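BIFUNCTIONAL PROTEIN Proline utilization A (PutA) (Corynebacterium freiburgense, PDB 5UX5) probably oxidises proline to glutamate in two steps, coupling an FAD-dependent proline dehydrogenase to an NAD-dependent glutamate semialdehyde dehydrogenase within one polypeptide. Local coordinates at residues H313-A318 with D471-L476; E465-S470 with I881-P886. All coordinates share one frame; numbering follows the deposited sequence.

Contact 1 of 2, residues H313-A318 with D471-L476; sequences HGWYPA and DSDPAL
The end of helix 303-313 and the loop that follows it meet a second loop: Gly314 turns out of the helix with positive phi, and the CA atoms of His313 and Asp471 come within 6.5 Å before the two chains drift apart. Trp315 carries the contact. Its CG lies anti to the carbonyl carbon, so the indole reaches across to the other loop and exposes its N-H edge to the backbone. NE1 donates to the Asp471 O at 3.2 Å (N-H...O angle 151°); the oxygen lies in the indole plane, whereas the nitrogen stands above the carbonyl plane. Farther round the same edge, Trp315 CZ2 meets Ser472 O at 3.6 Å. One indole face receives Asp473, whose CG is anti to the backbone N (chi1 -171°). Its CB makes a CH-pi contact, 4.1 Å from the centroid of the six-membered ring of Trp315, and its carboxylate stacks nearly parallel, the planes 6° apart. The opposite face rests on His313 CB. Asp473 OD1 also accepts from Ala475 N at 2.8 Å, an Asx turn within the type I turn from Asp473 to Leu476, while OD2 forms a salt bridge with Arg460. A carboxylate laid flat over the electron-rich indole face should gain nothing from the ring and be disfavoured by it if charged; the turn N-H and Arg460 probably supply the compensation that keeps it ionised.

Contact 2 of 2, residues E465-S470 with I881-P886; sequences ETFNAS and IVQRQP
Asn468 fills the close-packed part of this contact, its CB directed at the 881-886 loop and its CG anti to the carbonyl carbon. ND2 donates to Val882 O at 3.0 Å along a fairly straight path (N-H...O angle 158°), the acceptor lying near the amide plane but the nitrogen standing above the carbonyl plane. The same ND2 lies 3.4 Å from the CG2 methyl of Ile881, and it also bonds Asp562 of helix 550-574, so two acceptors grip the amide nitrogen. Val882 O sits in a compact bend: Gln885 N bonds Ile881 O at 2.8 Å, as in an alpha-turn, with a weak bond from Arg884 N to Val882 O inside it, a gamma-like turn for which Gln883 takes a positive phi (69°). The bend belongs to the aldehyde dehydrogenase part of the chain, between strands 870-873 and 890-891, and receives the long connection joining helices 438-450 and 477-484. Away from ND2 the fit loosens. Arg884 NE stays 4.1 Å from Asn468 OD1, with its guanidinium steeply inclined to the amide and bonded through NH2 to Leu312 O. Phe467 CD2 comes within 3.7 Å of Gln883 NE2, ring and amide planes 46° apart; Arg569 makes a cation-pi contact with Phe467 and bonds Gln883 OE1. On the solvent side, exposed Thr466 turns back on its own loop, OG1 donating to Asn468 O at 2.7 Å.

Overall arrangement
Contacts 1 and 2 show how one connecting chain can tie two catalytic modules together: residues 465-476 run unbroken through both, meeting the aldehyde dehydrogenase loop at 881-886 first and the proline dehydrogenase loop at 313-318 next. Their centres are about 15 Å apart and they touch directly, Ser470 CB packing 3.3 Å from His313 O. Helix 550-574 is a shared neighbour, offering Asp554 and Ser558 to contact 1 and Asp562 and Arg569 to contact 2. A direct tie between the two enzyme parts comes from Arg884, whose partner Leu312 precedes His313. Both contacts lie centrally in the chain, between the FAD and NAD sites, and join the two enzyme parts by hydrogen bonds and packing.

Contact 1 of 2, residues H313-A318 with D471-L476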
loop_
_atom_site.group_PDB
_atom_site.type_symbol
_atom_site.label_atom_id
_atom_site.label_comp_id
_atom_site.label_asym_id
_atom_site.label_seq_id
_atom_site.Cartn_x
_atom_site.Cartn_y
_atom_site.Cartn_z
ATOM N N HIS A 313 -6.150 4.363 2.500
ATOM C CA HIS A 313 -7.125 3.352 2.098
ATOM C C HIS A 313 -8.500 3.902 1.798
ATOM O O HIS A 313 -9.375 3.129 1.405
ATOM C CB HIS A 313 -7.280 2.289 3.188
ATOM C CG HIS A 313 -6.106 1.395 3.313
ATOM N ND1 HIS A 313 -4.961 1.762 3.985
ATOM C CD2 HIS A 313 -5.894 0.140 2.852
ATOM C CE1 HIS A 313 -4.087 0.775 3.914
ATOM N NE2 HIS A 313 -4.634 -0.225 3.243
ATOM N N GLY A 314 -8.735 5.178 2.051
ATOM C CA GLY A 314 -10.065 5.712 1.913
ATOM C C GLY A 314 -10.991 5.314 3.029
ATOM O O GLY A 314 -12.178 5.080 2.786
ATOM N N TRP A 315 -10.478 5.229 4.246
ATOM C CA TRP A 315 -11.253 4.852 5.411
ATOM C C TRP A 315 -11.310 6.023 6.368
ATOM O O TRP A 315 -10.478 6.931 6.294
ATOM C CB TRP A 315 -10.619 3.669 6.140
ATOM C CG TRP A 315 -10.540 2.402 5.388
ATOM C CD1 TRP A 315 -11.389 1.971 4.414
ATOM C CD2 TRP A 315 -9.563 1.360 5.567
ATOM N NE1 TRP A 315 -10.999 0.724 3.977
ATOM C CE2 TRP A 315 -9.886 0.330 4.678
ATOM C CE3 TRP A 315 -8.460 1.196 6.410
ATOM C CZ2 TRP A 315 -9.123 -0.833 4.579
ATOM C CZ3 TRP A 315 -7.707 0.052 6.302
ATOM C CH2 TRP A 315 -8.036 -0.946 5.399
ATOM N N TYR A 316 -12.268 5.975 7.304
ATOM C CA TYR A 316 -12.205 6.898 8.424
ATOM C C TYR A 316 -11.082 6.472 9.356
ATOM O O TYR A 316 -10.802 5.274 9.518
ATOM C CB TYR A 316 -13.505 6.922 9.216
ATOM C CG TYR A 316 -14.658 7.510 8.489
ATOM C CD1 TYR A 316 -14.767 8.875 8.322
ATOM C CD2 TYR A 316 -15.647 6.698 7.966
ATOM C CE1 TYR A 316 -15.847 9.429 7.648
ATOM C CE2 TYR A 316 -16.717 7.223 7.279
ATOM C CZ TYR A 316 -16.811 8.595 7.121
ATOM O OH TYR A 316 -17.868 9.127 6.443
ATOM N N PRO A 317 -10.424 7.430 9.980
ATOM C CA PRO A 317 -9.517 7.092 11.079
ATOM C C PRO A 317 -10.277 6.326 12.157
ATOM O O PRO A 317 -11.467 6.543 12.380
ATOM C CB PRO A 317 -9.035 8.457 11.576
ATOM C CG PRO A 317 -9.439 9.443 10.478
ATOM C CD PRO A 317 -10.616 8.875 9.809
ATOM N N ALA A 318 -9.615 5.347 12.748
ATOM C CA ALA A 318 -10.231 4.621 13.855
ATOM C C ALA A 318 -10.471 5.491 15.097
ATOM O O ALA A 318 -11.474 5.250 15.797
ATOM C CB ALA A 318 -9.381 3.386 14.177
ATOM N N ASP A 471 -10.606 -0.436 -0.202
ATOM C CA ASP A 471 -10.347 -1.858 -0.004
ATOM C C ASP A 471 -11.145 -2.419 1.167
ATOM O O ASP A 471 -11.649 -1.692 2.031
ATOM C CB ASP A 471 -8.868 -2.108 0.280
ATOM C CG ASP A 471 -8.000 -1.807 -0.892
ATOM O OD1 ASP A 471 -8.558 -1.690 -1.989
ATOM O OD2 ASP A 471 -6.765 -1.715 -0.727
ATOM N N SER A 472 -11.195 -3.750 1.211
ATOM C CA SER A 472 -11.808 -4.445 2.330
ATOM C C SER A 472 -10.982 -4.222 3.601
ATOM O O SER A 472 -9.758 -4.234 3.558
ATOM C CB SER A 472 -11.933 -5.927 1.987
ATOM O OG SER A 472 -12.686 -6.109 0.791
ATOM N N ASP A 473 -11.661 -4.007 4.742
ATOM C CA ASP A 473 -10.980 -3.684 5.993
ATOM C C ASP A 473 -10.957 -4.903 6.926
ATOM O O ASP A 473 -11.958 -5.183 7.601
ATOM C CB ASP A 473 -11.672 -2.500 6.678
ATOM C CG ASP A 473 -10.894 -1.965 7.885
ATOM O OD1 ASP A 473 -9.926 -2.625 8.329
ATOM O OD2 ASP A 473 -11.249 -0.870 8.391
ATOM N N PRO A 474 -9.837 -5.625 7.043
ATOM C CA PRO A 474 -9.793 -6.772 7.969
ATOM C C PRO A 474 -9.737 -6.379 9.442
ATOM O O PRO A 474 -9.650 -7.272 10.303
ATOM C CB PRO A 474 -8.532 -7.533 7.545
ATOM C CG PRO A 474 -7.690 -6.522 6.814
ATOM C CD PRO A 474 -8.594 -5.453 6.276
ATOM N N ALA A 475 -9.772 -5.079 9.764
ATOM C CA ALA A 475 -9.947 -4.686 11.158
ATOM C C ALA A 475 -11.383 -4.881 11.630
ATOM O O ALA A 475 -11.612 -5.017 12.830
ATOM C CB ALA A 475 -9.540 -3.227 11.373
ATOM N N LEU A 476 -12.347 -4.931 10.723
ATOM C CA LEU A 476 -13.709 -5.263 11.098
ATOM C C LEU A 476 -13.882 -6.780 11.199
ATOM O O LEU A 476 -13.485 -7.512 10.290
ATOM C CB LEU A 476 -14.683 -4.708 10.067
ATOM C CG LEU A 476 -14.552 -3.239 9.733
ATOM C CD1 LEU A 476 -15.524 -2.959 8.589
ATOM C CD2 LEU A 476 -14.804 -2.353 10.952
#

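Contact 2 of 2, residues E465-S470 with I881-P886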
loop_
_atom_site.group_PDB
_atom_site.type_symbol
_atom_site.label_atom_id
_atom_site.label_comp_id
_atom_site.label_asym_id
_atom_site.label_seq_id
_atom_site.Cartn_x
_atom_site.Cartn_y
_atom_site.Cartn_z
ATOM N N GLU A 465 -16.868 9.158 1.424
ATOM C CA GLU A 465 -16.925 9.246 -0.034
ATOM C C GLU A 465 -15.552 9.628 -0.562
ATOM O O GLU A 465 -14.959 10.621 -0.131
ATOM C CB GLU A 465 -17.991 10.246 -0.486
ATOM C CG GLU A 465 -19.059 9.648 -1.425
ATOM C CD GLU A 465 -20.234 9.006 -0.681
ATOM O OE1 GLU A 465 -21.344 8.953 -1.267
ATOM O OE2 GLU A 465 -20.061 8.562 0.481
ATOM N N THR A 466 -15.015 8.788 -1.436
ATOM C CA THR A 466 -13.711 8.993 -2.044
ATOM C C THR A 466 -13.859 8.683 -3.518
ATOM O O THR A 466 -14.802 8.003 -3.921
ATOM C CB THR A 466 -12.646 8.051 -1.462
ATOM O OG1 THR A 466 -13.071 6.695 -1.659
ATOM C CG2 THR A 466 -12.454 8.272 0.010
ATOM N N PHE A 467 -12.918 9.158 -4.333
ATOM C CA PHE A 467 -12.959 8.740 -5.732
ATOM C C PHE A 467 -12.499 7.286 -5.909
ATOM O O PHE A 467 -13.188 6.482 -6.552
ATOM C CB PHE A 467 -12.113 9.636 -6.618
ATOM C CG PHE A 467 -11.999 9.092 -7.994
ATOM C CD1 PHE A 467 -13.048 9.251 -8.889
ATOM C CD2 PHE A 467 -10.906 8.328 -8.367
ATOM C CE1 PHE A 467 -12.985 8.716 -10.141
ATOM C CE2 PHE A 467 -10.835 7.781 -9.626
ATOM C CZ PHE A 467 -11.879 7.978 -10.517
ATOM N N ASN A 468 -11.300 6.946 -5.425
ATOM C CA ASN A 468 -10.838 5.561 -5.498
ATOM C C ASN A 468 -11.686 4.664 -4.618
ATOM O O ASN A 468 -12.017 5.028 -3.487
ATOM C CB ASN A 468 -9.381 5.456 -5.088
ATOM C CG ASN A 468 -8.476 6.143 -6.056
ATOM O OD1 ASN A 468 -8.061 7.295 -5.847
ATOM N ND2 ASN A 468 -8.200 5.462 -7.172
ATOM N N ALA A 469 -12.083 3.512 -5.158
ATOM C CA ALA A 469 -12.820 2.518 -4.378
ATOM C C ALA A 469 -11.991 2.028 -3.192
ATOM O O ALA A 469 -10.792 1.755 -3.327
ATOM C CB ALA A 469 -13.194 1.337 -5.273
ATOM N N SER A 470 -12.622 1.902 -2.017
ATOM C CA SER A 470 -11.848 1.536 -0.826
ATOM C C SER A 470 -11.762 0.024 -0.668
ATOM O O SER A 470 -12.715 -0.707 -0.948
ATOM C CB SER A 470 -12.431 2.141 0.456
ATOM O OG SER A 470 -13.790 1.813 0.624
ATOM N N ILE A 881 -2.127 2.777 -7.622
ATOM C CA ILE A 881 -3.551 3.037 -7.512
ATOM C C ILE A 881 -3.956 4.022 -8.602
ATOM O O ILE A 881 -3.319 5.069 -8.781
ATOM C CB ILE A 881 -3.911 3.523 -6.101
ATOM C CG1 ILE A 881 -3.889 2.304 -5.144
ATOM C CG2 ILE A 881 -5.271 4.137 -6.114
ATOM C CD1 ILE A 881 -3.625 2.619 -3.731
ATOM N N VAL A 882 -5.029 3.680 -9.318
ATOM C CA VAL A 882 -5.578 4.455 -10.419
ATOM C C VAL A 882 -5.567 5.933 -10.075
ATOM O O VAL A 882 -5.910 6.329 -8.961
ATOM C CB VAL A 882 -7.007 4.010 -10.750
ATOM C CG1 VAL A 882 -7.639 5.008 -11.691
ATOM C CG2 VAL A 882 -7.005 2.637 -11.358
ATOM N N GLN A 883 -5.079 6.738 -11.004
ATOM C CA GLN A 883 -5.011 8.188 -10.907
ATOM C C GLN A 883 -4.012 8.691 -9.873
ATOM O O GLN A 883 -3.397 9.740 -10.083
ATOM C CB GLN A 883 -6.390 8.768 -10.647
ATOM C CG GLN A 883 -6.374 10.244 -10.799
ATOM C CD GLN A 883 -7.612 10.886 -10.230
ATOM O OE1 GLN A 883 -8.223 11.740 -10.878
ATOM N NE2 GLN A 883 -7.998 10.476 -9.016
ATOM N N ARG A 884 -3.838 7.976 -8.754
ATOM C CA ARG A 884 -2.775 8.328 -7.811
ATOM C C ARG A 884 -1.412 8.091 -8.433
ATOM O O ARG A 884 -0.538 8.957 -8.384
ATOM C CB ARG A 884 -2.894 7.518 -6.527
ATOM C CG ARG A 884 -3.916 7.972 -5.528
ATOM C CD ARG A 884 -3.653 7.281 -4.205
ATOM N NE ARG A 884 -4.830 7.202 -3.349
ATOM C CZ ARG A 884 -4.875 6.470 -2.238
ATOM N NH1 ARG A 884 -3.823 5.769 -1.874
ATOM N NH2 ARG A 884 -5.970 6.426 -1.503
ATOM N N GLN A 885 -1.189 6.878 -8.940
ATOM C CA GLN A 885 0.048 6.488 -9.625
ATOM C C GLN A 885 -0.374 5.847 -10.938
ATOM O O GLN A 885 -0.564 4.625 -11.015
ATOM C CB GLN A 885 0.892 5.528 -8.783
ATOM C CG GLN A 885 1.244 6.061 -7.400
ATOM C CD GLN A 885 0.269 5.568 -6.344
ATOM O OE1 GLN A 885 -0.397 4.540 -6.539
ATOM N NE2 GLN A 885 0.151 6.315 -5.234
ATOM N N PRO A 886 -0.619 6.653 -11.966
ATOM C CA PRO A 886 -0.821 6.094 -13.307
ATOM C C PRO A 886 0.350 5.196 -13.671
ATOM O O PRO A 886 1.509 5.515 -13.393
ATOM C CB PRO A 886 -0.882 7.335 -14.189
ATOM C CG PRO A 886 -1.292 8.434 -13.249
ATOM C CD PRO A 886 -0.705 8.121 -11.950
#